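Local coordinates for protein uracil-dna glycosylase (Deinococcus radiodurans, PDB 4UQM) that belongs to the uracil-DNA glycosylase superfamily, an alpha/beta fold with helices packed around a central parallel beta-sheet, at residues E29-L32 against P33-A37; G128-R131 against S132-E135; L47-E50 against R51-T55. The protein carries 1 engineered substitution. All coordinates share one frame; numbering follows the deposited sequence.

Contact 1: residues E29-L32 against P33-A37; sequences EALL and PEFSA
Leu31 and Leu32 meet Glu34, Phe35 and Ser36 in the C-terminal part of helix 25-35, where Pro33 puts a proline kink into the rod. The evidence for the kink lies in the backbone: neither Pro33 N, which has no hydrogen, nor Glu34 N makes the i to i+4 bond to the turn before. Hydrogen bonding regains that spacing at Phe35, whose N reaches Leu31 O at 3.2 Å with an N-H...O angle of 159°, in the carbonyl plane. Leu31 O also takes a weak bond from Glu34 N. Leu32 O is doubly held as well: Ser36 OG donates to it over 2.8 Å from 39° above the carbonyl plane, and Ser36 N adds a weak bond. A water donates both to Ala30 O and to Glu34 OE2, so the carbonyl that the kink deprives of its helical N-H still finds a partner. The Glu34 chain bends at its second torsion (-45°), which turns the carboxylate back toward this water, while OE1 is bonded to Tyr39 OH.

Apolar contacts run alongside. The Phe35 ring brings its CE2 to within 3.7 Å of Leu31 CB, and Phe40 packs edge-to-face with the same ring. Leu31 and Glu34 also touch Phe163 of helix 160-172. At the proline itself, CD of Pro33 lies 3.6 Å from Leu32 CB. Pro33 CD also packs against Ala30 O at 3.6 Å.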
loop_
_atom_site.group_PDB
_atom_site.type_symbol
_atom_site.label_atom_id
_atom_site.label_comp_id
_atom_site.label_asym_id
_atom_site.label_seq_id
_atom_site.Cartn_x
_atom_site.Cartn_y
_atom_site.Cartn_z
ATOM N N GLU A 29 -4.405 18.026 -4.809
ATOM C CA GLU A 29 -5.672 18.452 -5.402
ATOM C C GLU A 29 -6.789 17.447 -5.227
ATOM O O GLU A 29 -7.913 17.805 -4.869
ATOM C CB GLU A 29 -5.493 18.825 -6.880
ATOM C CG GLU A 29 -4.625 20.041 -7.058
ATOM C CD GLU A 29 -4.401 20.443 -8.502
ATOM O OE1 GLU A 29 -5.144 19.974 -9.388
ATOM O OE2 GLU A 29 -3.472 21.268 -8.726
ATOM N N ALA A 30 -6.479 16.178 -5.436
ATOM C CA ALA A 30 -7.500 15.108 -5.298
ATOM C C ALA A 30 -7.954 14.940 -3.870
ATOM O O ALA A 30 -9.128 14.705 -3.613
ATOM C CB ALA A 30 -6.981 13.806 -5.855
ATOM N N LEU A 31 -7.033 15.094 -2.916
ATOM C CA LEU A 31 -7.332 14.755 -1.531
ATOM C C LEU A 31 -7.616 15.960 -0.640
ATOM O O LEU A 31 -7.974 15.769 0.516
ATOM C CB LEU A 31 -6.183 13.916 -0.953
ATOM C CG LEU A 31 -5.895 12.617 -1.702
ATOM C CD1 LEU A 31 -4.608 11.995 -1.216
ATOM C CD2 LEU A 31 -7.094 11.667 -1.611
ATOM N N LEU A 32 -7.503 17.184 -1.171
ATOM C CA LEU A 32 -7.820 18.354 -0.383
ATOM C C LEU A 32 -9.109 18.245 0.411
ATOM O O LEU A 32 -9.100 18.636 1.575
ATOM C CB LEU A 32 -7.804 19.643 -1.217
ATOM C CG LEU A 32 -8.034 20.950 -0.438
ATOM C CD1 LEU A 32 -6.975 21.162 0.661
ATOM C CD2 LEU A 32 -8.041 22.139 -1.380
ATOM N N PRO A 33 -10.217 17.726 -0.188
ATOM C CA PRO A 33 -11.441 17.642 0.609
ATOM C C PRO A 33 -11.306 16.745 1.851
ATOM O O PRO A 33 -11.998 16.952 2.847
ATOM C CB PRO A 33 -12.467 17.044 -0.372
ATOM C CG PRO A 33 -11.953 17.443 -1.710
ATOM C CD PRO A 33 -10.472 17.302 -1.582
ATOM N N GLU A 34 -10.454 15.727 1.772
ATOM C CA GLU A 34 -10.217 14.850 2.915
ATOM C C GLU A 34 -9.473 15.605 4.021
ATOM O O GLU A 34 -9.876 15.572 5.197
ATOM C CB GLU A 34 -9.397 13.630 2.505
ATOM C CG GLU A 34 -9.935 12.911 1.257
ATOM C CD GLU A 34 -11.421 12.711 1.262
ATOM O OE1 GLU A 34 -11.972 12.257 2.292
ATOM O OE2 GLU A 34 -12.064 12.933 0.205
ATOM N N PHE A 35 -8.398 16.305 3.656
ATOM C CA PHE A 35 -7.595 17.010 4.662
ATOM C C PHE A 35 -8.371 18.111 5.360
ATOM O O PHE A 35 -8.031 18.520 6.456
ATOM C CB PHE A 35 -6.304 17.558 4.048
ATOM C CG PHE A 35 -5.442 16.483 3.396
ATOM C CD1 PHE A 35 -5.141 15.349 4.072
ATOM C CD2 PHE A 35 -4.904 16.645 2.117
ATOM C CE1 PHE A 35 -4.352 14.354 3.488
ATOM C CE2 PHE A 35 -4.109 15.676 1.548
ATOM C CZ PHE A 35 -3.865 14.509 2.201
ATOM N N SER A 36 -9.452 18.548 4.707
ATOM C CA SER A 36 -10.354 19.583 5.198
ATOM C C SER A 36 -11.574 19.050 5.981
ATOM O O SER A 36 -12.308 19.823 6.550
ATOM C CB SER A 36 -10.824 20.463 4.004
ATOM O OG SER A 36 -9.751 20.846 3.110
ATOM N N ALA A 37 -11.801 17.732 5.976
ATOM C CA ALA A 37 -13.025 17.140 6.447
ATOM C C ALA A 37 -13.060 16.932 7.950
ATOM O O ALA A 37 -12.027 16.606 8.559
ATOM C CB ALA A 37 -13.238 15.810 5.739
HETATM O O HOH W 1 -10.983 13.030 -2.305
#

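Contact 2: residues G128-R131 against S132-E135; sequences GYLR and SWAE
Over one face of the Trp133 indole sits Leu130, its CD2 4.0 Å from the centroid of the six-membered ring and 10° off the normal, a CH-pi contact in the first turn of the short helix 131-134. Leu130 CD1 adds a second touch, 3.9 Å from Trp133 CZ3, the two side chains running side by side. Trp238 meets the indole in an edge-to-face pair and its carbonyl O takes the NE1 hydrogen. Arg131 N lies over the centre of one face of the Tyr129 ring, 4.3 Å above its plane, and CZ of Arg131 lies at that ring's edge, in plane. The Arg131 guanidinium in turn has Tyr129 CE2 3.6 Å above one face.

A turn of the Arg131 chain at the third torsion (64°) leaves NE 3.5 Å from Glu135 OE2. Guanidinium and carboxylate are only 14° from parallel, but the oxygen lies well out of the guanidinium plane, so this salt bridge works through charge and not through a directed N-H.

Leu130 occupies the N-cap position, and its O starts the helical bonding, accepting the N-H of Trp133 at an N to O distance of 2.9 Å and, weakly, that of Ala134. Leu130 and Trp133 also touch helix 106-118 and strand 138-142, so the apolar side of this turn packs on both elements. A water completes the helix start, donating to Tyr129 O and accepting the N-H of Ser132, whose N lies 2.9 Å from the water oxygen.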
loop_
_atom_site.group_PDB
_atom_site.type_symbol
_atom_site.label_atom_id
_atom_site.label_comp_id
_atom_site.label_asym_id
_atom_site.label_seq_id
_atom_site.Cartn_x
_atom_site.Cartn_y
_atom_site.Cartn_z
ATOM N N GLY A 128 14.682 -5.928 2.061
ATOM C CA GLY A 128 13.248 -5.792 1.866
ATOM C C GLY A 128 12.765 -4.426 1.410
ATOM O O GLY A 128 11.614 -4.066 1.657
ATOM N N TYR A 129 13.621 -3.668 0.727
ATOM C CA TYR A 129 13.349 -2.270 0.357
ATOM C C TYR A 129 12.703 -2.194 -1.006
ATOM O O TYR A 129 13.312 -2.596 -2.010
ATOM C CB TYR A 129 14.658 -1.520 0.377
ATOM C CG TYR A 129 14.565 -0.046 0.215
ATOM C CD1 TYR A 129 13.815 0.736 1.044
ATOM C CD2 TYR A 129 15.331 0.583 -0.763
ATOM C CE1 TYR A 129 13.788 2.143 0.905
ATOM C CE2 TYR A 129 15.353 1.948 -0.885
ATOM C CZ TYR A 129 14.558 2.722 -0.080
ATOM O OH TYR A 129 14.568 4.134 -0.171
ATOM N N LEU A 130 11.467 -1.680 -1.038
ATOM C CA LEU A 130 10.623 -1.771 -2.234
ATOM C C LEU A 130 10.471 -0.455 -2.977
ATOM O O LEU A 130 9.608 -0.321 -3.842
ATOM C CB LEU A 130 9.262 -2.348 -1.848
ATOM C CG LEU A 130 9.277 -3.649 -1.064
ATOM C CD1 LEU A 130 7.830 -4.034 -0.736
ATOM C CD2 LEU A 130 9.963 -4.761 -1.818
ATOM N N ARG A 131 11.362 0.507 -2.707
ATOM C CA ARG A 131 11.278 1.821 -3.339
ATOM C C ARG A 131 11.279 1.706 -4.868
ATOM O O ARG A 131 10.601 2.495 -5.564
ATOM C CB ARG A 131 12.418 2.726 -2.887
ATOM C CG ARG A 131 12.427 4.107 -3.532
ATOM C CD ARG A 131 13.621 4.929 -3.135
ATOM N NE ARG A 131 14.964 4.420 -3.561
ATOM C CZ ARG A 131 16.160 4.797 -3.064
ATOM N NH1 ARG A 131 16.259 5.690 -2.096
ATOM N NH2 ARG A 131 17.288 4.253 -3.546
ATOM N N SER A 132 12.026 0.745 -5.393
ATOM C CA SER A 132 12.125 0.601 -6.863
ATOM C C SER A 132 10.820 0.140 -7.498
ATOM O O SER A 132 10.634 0.350 -8.705
ATOM C CB SER A 132 13.297 -0.284 -7.290
ATOM O OG SER A 132 13.080 -1.604 -6.865
ATOM N N TRP A 133 9.908 -0.419 -6.730
ATOM C CA TRP A 133 8.558 -0.695 -7.225
ATOM C C TRP A 133 7.721 0.600 -7.236
ATOM O O TRP A 133 7.032 0.910 -8.194
ATOM C CB TRP A 133 7.819 -1.727 -6.368
ATOM C CG TRP A 133 8.320 -3.138 -6.456
ATOM C CD1 TRP A 133 9.256 -3.643 -7.309
ATOM C CD2 TRP A 133 7.891 -4.236 -5.643
ATOM N NE1 TRP A 133 9.446 -4.982 -7.054
ATOM C CE2 TRP A 133 8.580 -5.374 -6.069
ATOM C CE3 TRP A 133 6.918 -4.375 -4.652
ATOM C CZ2 TRP A 133 8.417 -6.612 -5.460
ATOM C CZ3 TRP A 133 6.722 -5.632 -4.088
ATOM C CH2 TRP A 133 7.461 -6.727 -4.488
ATOM N N ALA A 134 7.841 1.372 -6.147
ATOM C CA ALA A 134 7.103 2.660 -6.064
ATOM C C ALA A 134 7.494 3.587 -7.205
ATOM O O ALA A 134 6.660 4.317 -7.769
ATOM C CB ALA A 134 7.364 3.323 -4.735
ATOM N N GLU A 135 8.776 3.555 -7.553
ATOM C CA GLU A 135 9.269 4.409 -8.634
ATOM C C GLU A 135 8.740 4.027 -10.026
ATOM O O GLU A 135 8.887 4.833 -10.967
ATOM C CB GLU A 135 10.783 4.347 -8.643
ATOM C CG GLU A 135 11.420 5.022 -7.430
ATOM C CD GLU A 135 12.934 4.776 -7.258
ATOM O OE1 GLU A 135 13.508 3.800 -7.780
ATOM O OE2 GLU A 135 13.548 5.568 -6.530
HETATM O O HOH W 2 13.898 -1.186 -4.275
#

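Contact 3: residues L47-E50 against R51-T55; sequences LRQE and RKEYT
One water ties Gln49 to Lys52 and Glu53: it donates to Gln49 OE1 and to Glu53 OE2, each 2.6 Å from the water oxygen, and accepts from Lys52 NZ at 3.0 Å. Lys52 can reach it because its chain is extended and lies alongside Gln49, with CG anti to the backbone N (174°); Gln49 and Glu53 both bend at the second torsion. The water relays the Lys52 N-H to one neutral amide oxygen and one carboxylate oxygen, joining three side chains that make no direct hydrogen bonds to one another.

Beneath these side chains runs the i to i+4 ladder that closes helix 38-53. Arg51 N bonds to Leu47 O, Lys52 N to Arg48 O and Glu53 N to Gln49 O; Tyr54, the first residue to leave helical angles, still gives its N to Glu50 O at 2.8 Å. A weak bond from Glu53 N reaches that same carbonyl.

Across this end, the Glu50 carboxylate comes to the edge of the Tyr54 ring, OE2 lying 3.5 Å from CE2 and near the ring plane, with the two planes 41° apart. Arg148 forms a salt bridge to Glu50 OE1 and a cation-pi contact with Tyr54, and His155 NE2 also bonds to OE1. On the Arg51 side, the extended chain takes NH2 to the carbonyl O of Pro58.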
loop_
_atom_site.group_PDB
_atom_site.type_symbol
_atom_site.label_atom_id
_atom_site.label_comp_id
_atom_site.label_asym_id
_atom_site.label_seq_id
_atom_site.Cartn_x
_atom_site.Cartn_y
_atom_site.Cartn_z
ATOM N N LEU A 47 -5.062 10.228 16.649
ATOM C CA LEU A 47 -3.680 9.799 16.430
ATOM C C LEU A 47 -2.696 10.615 17.287
ATOM O O LEU A 47 -1.740 10.074 17.762
ATOM C CB LEU A 47 -3.287 9.912 14.940
ATOM C CG LEU A 47 -4.051 8.927 14.067
ATOM C CD1 LEU A 47 -3.629 9.156 12.651
ATOM C CD2 LEU A 47 -3.856 7.468 14.504
ATOM N N ARG A 48 -2.942 11.908 17.492
ATOM C CA ARG A 48 -2.097 12.665 18.398
ATOM C C ARG A 48 -2.136 12.122 19.845
ATOM O O ARG A 48 -1.120 11.969 20.499
ATOM C CB ARG A 48 -2.477 14.127 18.329
ATOM C CG ARG A 48 -2.082 14.752 17.001
ATOM C CD ARG A 48 -2.728 16.120 16.832
ATOM N NE ARG A 48 -2.424 16.683 15.523
ATOM C CZ ARG A 48 -2.885 17.849 15.073
ATOM N NH1 ARG A 48 -3.686 18.615 15.826
ATOM N NH2 ARG A 48 -2.568 18.235 13.841
ATOM N N GLN A 49 -3.321 11.746 20.298
ATOM C CA GLN A 49 -3.457 11.116 21.618
ATOM C C GLN A 49 -2.752 9.781 21.664
ATOM O O GLN A 49 -2.047 9.452 22.646
ATOM C CB GLN A 49 -4.940 10.928 21.980
ATOM C CG GLN A 49 -5.642 12.131 22.549
ATOM C CD GLN A 49 -5.186 12.392 23.993
ATOM O OE1 GLN A 49 -4.477 11.585 24.592
ATOM N NE2 GLN A 49 -5.545 13.492 24.505
ATOM N N GLU A 50 -2.930 9.010 20.599
ATOM C CA GLU A 50 -2.274 7.709 20.541
ATOM C C GLU A 50 -0.740 7.818 20.579
ATOM O O GLU A 50 -0.053 7.066 21.282
ATOM C CB GLU A 50 -2.704 6.916 19.305
ATOM C CG GLU A 50 -4.117 6.356 19.406
ATOM C CD GLU A 50 -4.144 5.021 20.164
ATOM O OE1 GLU A 50 -3.449 4.103 19.740
ATOM O OE2 GLU A 50 -4.800 4.907 21.233
ATOM N N ARG A 51 -0.204 8.794 19.847
ATOM C CA ARG A 51 1.264 9.020 19.861
ATOM C C ARG A 51 1.780 9.516 21.212
ATOM O O ARG A 51 2.949 9.252 21.609
ATOM C CB ARG A 51 1.705 9.938 18.723
ATOM C CG ARG A 51 1.590 9.296 17.367
ATOM C CD ARG A 51 2.195 10.159 16.275
ATOM N NE ARG A 51 1.992 9.571 14.948
ATOM C CZ ARG A 51 2.691 8.534 14.406
ATOM N NH1 ARG A 51 3.695 7.911 15.024
ATOM N NH2 ARG A 51 2.326 8.073 13.218
ATOM N N LYS A 52 0.914 10.200 21.956
ATOM C CA LYS A 52 1.246 10.632 23.312
ATOM C C LYS A 52 1.352 9.448 24.258
ATOM O O LYS A 52 2.252 9.407 25.106
ATOM C CB LYS A 52 0.187 11.617 23.800
ATOM C CG LYS A 52 0.297 12.070 25.237
ATOM C CD LYS A 52 -0.880 13.010 25.571
ATOM C CE LYS A 52 -0.929 13.450 27.022
ATOM N NZ LYS A 52 -2.317 13.847 27.346
ATOM N N GLU A 53 0.434 8.494 24.125
ATOM C CA GLU A 53 0.287 7.431 25.133
ATOM C C GLU A 53 0.951 6.137 24.758
ATOM O O GLU A 53 1.130 5.302 25.608
ATOM C CB GLU A 53 -1.191 7.182 25.460
ATOM C CG GLU A 53 -1.935 8.389 26.037
ATOM C CD GLU A 53 -1.412 8.833 27.388
ATOM O OE1 GLU A 53 -0.605 8.087 27.937
ATOM O OE2 GLU A 53 -1.852 9.872 27.900
ATOM N N TYR A 54 1.244 5.937 23.463
ATOM C CA TYR A 54 1.801 4.660 22.945
ATOM C C TYR A 54 2.859 4.896 21.927
ATOM O O TYR A 54 3.041 6.011 21.503
ATOM C CB TYR A 54 0.696 3.898 22.256
ATOM C CG TYR A 54 -0.444 3.478 23.127
ATOM C CD1 TYR A 54 -0.259 2.458 24.055
ATOM C CD2 TYR A 54 -1.714 4.017 22.967
ATOM C CE1 TYR A 54 -1.329 1.997 24.830
ATOM C CE2 TYR A 54 -2.787 3.558 23.732
ATOM C CZ TYR A 54 -2.600 2.554 24.649
ATOM O OH TYR A 54 -3.682 2.067 25.420
ATOM N N THR A 55 3.562 3.822 21.559
ATOM C CA THR A 55 4.420 3.819 20.401
ATOM C C THR A 55 3.554 3.484 19.197
ATOM O O THR A 55 2.955 2.399 19.161
ATOM C CB THR A 55 5.556 2.818 20.588
ATOM O OG1 THR A 55 6.333 3.158 21.762
ATOM C CG2 THR A 55 6.465 2.801 19.330
HETATM O O HOH W 3 -3.861 11.345 27.092
#

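In the fold
All three contacts are local. Contacts 1 and 3 lie at the C-terminal parts of the successive helices 25-35 and 38-53, while contact 2 spans the whole of the short helix 131-134 and the loop leading into it. Contacts 1 and 3 are related through the chain: Ala37, the last residue of contact 1, is the N-cap of the helix that carries contact 3, and their nearest atoms are about 9 Å apart. Contact 2 stands apart, its centre about 27 Å from that of contact 1 and about 29 Å from that of contact 3. None touches the bound nucleic acid, whose nearest atoms are about 12 Å from contact 3, 13 Å from contact 2 and 20 Å from contact 1.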